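PDB 5W5P: tail fiber protein from Acinetobacter phage AM24, which probably recognises, and may cleave, the capsular polysaccharide of its Acinetobacter baumannii host as the trimeric tailspike of the phage. Local coordinates for residues R238-V243 against L269-I274. Numbering follows the deposited sequence.
Sequences RISALV and LCNRII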
loop_
_atom_site.group_PDB
_atom_site.type_symbol
_atom_site.label_atom_id
_atom_site.label_comp_id
_atom_site.label_asym_id
_atom_site.label_seq_id
_atom_site.Cartn_x
_atom_site.Cartn_y
_atom_site.Cartn_z
ATOM N N ARG A 238 9.921 -23.086 -12.297
ATOM C CA ARG A 238 10.932 -23.181 -13.355
ATOM C C ARG A 238 10.415 -22.608 -14.674
ATOM O O ARG A 238 10.641 -23.163 -15.754
ATOM C CB ARG A 238 11.421 -24.622 -13.524
ATOM C CG ARG A 238 12.039 -25.198 -12.254
ATOM C CD ARG A 238 12.627 -26.576 -12.474
ATOM N NE ARG A 238 13.077 -27.181 -11.221
ATOM C CZ ARG A 238 12.305 -27.920 -10.427
ATOM N NH1 ARG A 238 11.040 -28.147 -10.754
ATOM N NH2 ARG A 238 12.797 -28.439 -9.307
ATOM N N ILE A 239 9.728 -21.470 -14.578
ATOM C CA ILE A 239 9.207 -20.747 -15.732
ATOM C C ILE A 239 10.195 -19.648 -16.099
ATOM O O ILE A 239 10.606 -18.858 -15.242
ATOM C CB ILE A 239 7.809 -20.174 -15.440
ATOM C CG1 ILE A 239 6.820 -21.322 -15.214
ATOM C CG2 ILE A 239 7.360 -19.212 -16.547
ATOM C CD1 ILE A 239 6.280 -21.932 -16.494
ATOM N N SER A 240 10.582 -19.596 -17.375
ATOM C CA SER A 240 11.609 -18.645 -17.796
ATOM C C SER A 240 11.136 -17.207 -17.623
ATOM O O SER A 240 11.928 -16.321 -17.276
ATOM C CB SER A 240 12.002 -18.912 -19.249
ATOM O OG SER A 240 12.205 -20.299 -19.474
ATOM N N ALA A 241 9.851 -16.957 -17.866
ATOM C CA ALA A 241 9.275 -15.632 -17.687
ATOM C C ALA A 241 7.767 -15.773 -17.593
ATOM O O ALA A 241 7.157 -16.443 -18.429
ATOM C CB ALA A 241 9.650 -14.696 -18.844
ATOM N N LEU A 242 7.167 -15.148 -16.579
ATOM C CA LEU A 242 5.711 -15.093 -16.524
ATOM C C LEU A 242 5.170 -14.232 -17.658
ATOM O O LEU A 242 4.214 -14.617 -18.345
ATOM C CB LEU A 242 5.249 -14.553 -15.168
ATOM C CG LEU A 242 5.035 -15.558 -14.035
ATOM C CD1 LEU A 242 6.350 -16.202 -13.590
ATOM C CD2 LEU A 242 4.332 -14.889 -12.854
ATOM N N VAL A 243 5.775 -13.064 -17.870
ATOM C CA VAL A 243 5.403 -12.146 -18.942
ATOM C C VAL A 243 6.660 -11.769 -19.712
ATOM O O VAL A 243 7.687 -11.441 -19.109
ATOM C CB VAL A 243 4.707 -10.877 -18.409
ATOM C CG1 VAL A 243 4.191 -10.030 -19.571
ATOM C CG2 VAL A 243 3.577 -11.242 -17.468
ATOM N N LEU A 269 11.859 -20.771 -8.547
ATOM C CA LEU A 269 12.864 -21.166 -9.535
ATOM C C LEU A 269 12.570 -20.590 -10.915
ATOM O O LEU A 269 12.957 -21.168 -11.932
ATOM C CB LEU A 269 12.994 -22.687 -9.603
ATOM C CG LEU A 269 13.430 -23.325 -8.282
ATOM C CD1 LEU A 269 13.203 -24.832 -8.288
ATOM C CD2 LEU A 269 14.886 -22.993 -8.020
ATOM N N CYS A 270 11.890 -19.448 -10.965
ATOM C CA CYS A 270 11.621 -18.767 -12.223
ATOM C C CYS A 270 12.804 -17.882 -12.598
ATOM O O CYS A 270 13.444 -17.283 -11.729
ATOM C CB CYS A 270 10.344 -17.930 -12.124
ATOM S SG CYS A 270 8.866 -18.867 -11.633
ATOM N N ASN A 271 13.105 -17.815 -13.897
ATOM C CA ASN A 271 14.238 -17.014 -14.353
ATOM C C ASN A 271 13.921 -15.526 -14.300
ATOM O O ASN A 271 14.786 -14.715 -13.951
ATOM C CB ASN A 271 14.641 -17.414 -15.774
ATOM C CG ASN A 271 15.282 -18.782 -15.837
ATOM O OD1 ASN A 271 15.972 -19.204 -14.907
ATOM N ND2 ASN A 271 15.056 -19.489 -16.940
ATOM N N ARG A 272 12.699 -15.150 -14.676
ATOM C CA ARG A 272 12.241 -13.770 -14.618
ATOM C C ARG A 272 10.758 -13.763 -14.291
ATOM O O ARG A 272 10.027 -14.696 -14.638
ATOM C CB ARG A 272 12.462 -13.013 -15.939
ATOM C CG ARG A 272 13.898 -12.949 -16.419
ATOM C CD ARG A 272 14.657 -11.812 -15.771
ATOM N NE ARG A 272 15.955 -11.611 -16.414
ATOM C CZ ARG A 272 17.084 -12.181 -16.008
ATOM N NH1 ARG A 272 18.216 -11.945 -16.657
ATOM N NH2 ARG A 272 17.081 -12.985 -14.950
ATOM N N ILE A 273 10.319 -12.706 -13.612
ATOM C CA ILE A 273 8.889 -12.458 -13.484
ATOM C C ILE A 273 8.373 -11.734 -14.720
ATOM O O ILE A 273 7.428 -12.186 -15.378
ATOM C CB ILE A 273 8.590 -11.666 -12.199
ATOM C CG1 ILE A 273 9.098 -12.418 -10.968
ATOM C CG2 ILE A 273 7.104 -11.406 -12.076
ATOM C CD1 ILE A 273 8.905 -11.650 -9.666
ATOM N N ILE A 274 8.997 -10.609 -15.058
ATOM C CA ILE A 274 8.702 -9.857 -16.269
ATOM C C ILE A 274 10.007 -9.675 -17.031
ATOM O O ILE A 274 11.026 -9.295 -16.445
ATOM C CB ILE A 274 8.058 -8.491 -15.960
ATOM C CG1 ILE A 274 6.716 -8.683 -15.250
ATOM C CG2 ILE A 274 7.883 -7.680 -17.236
ATOM C CD1 ILE A 274 5.972 -7.384 -15.000
HETATM O O HOH W 1 14.689 -21.678 -18.651
#
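Arg238 and Leu269 lie side by side and point the same way. The arginine chain is extended from CG to NE and runs beside the leucine; Leu269 CD1 sits over one face of the guanidinium, 3.8 Å from Arg238 NE. Nearer the backbone, Arg238 CG packs on Leu269 CB. One residue further along, Ile239 O accepts a hydrogen bond from Asn271 N (3.0 Å), while Cys270 SG, beside its own backbone N, meets Ile239 CB at 4.2 Å. Leu242 CD1 reaches the same sulfur at the same distance, a contact between apolar groups. On the other side of the chains, the Asn271 amide lies against Ser240, ND2 being 3.7 Å from Ser240 CA; a water bonded to Ser240 OG also takes a weak bond from Asn271 ND2. Ser240 OG is held further by Ser218 N. The Arg272 chain is bent at chi2 (-84°), and NH2 donates to Asn271 O at 3.0 Å from above the carbonyl plane; its guanidinium makes a cation-pi contact with Tyr297. The straightest of the four backbone bonds is Val243 N to Ile273 O (156° at the hydrogen), next to Val243 CB against Ile274 CG1. The segments run parallel, 7° apart, and both turn a corner here, consistent with successive coils of the right-handed beta-helix common in tailspikes. Leu242 and Ile273 both pack on Ile262 of strand 260-263, and strands 241-244 and 272-276 lie between 219-222 and 294-298 in one parallel sheet.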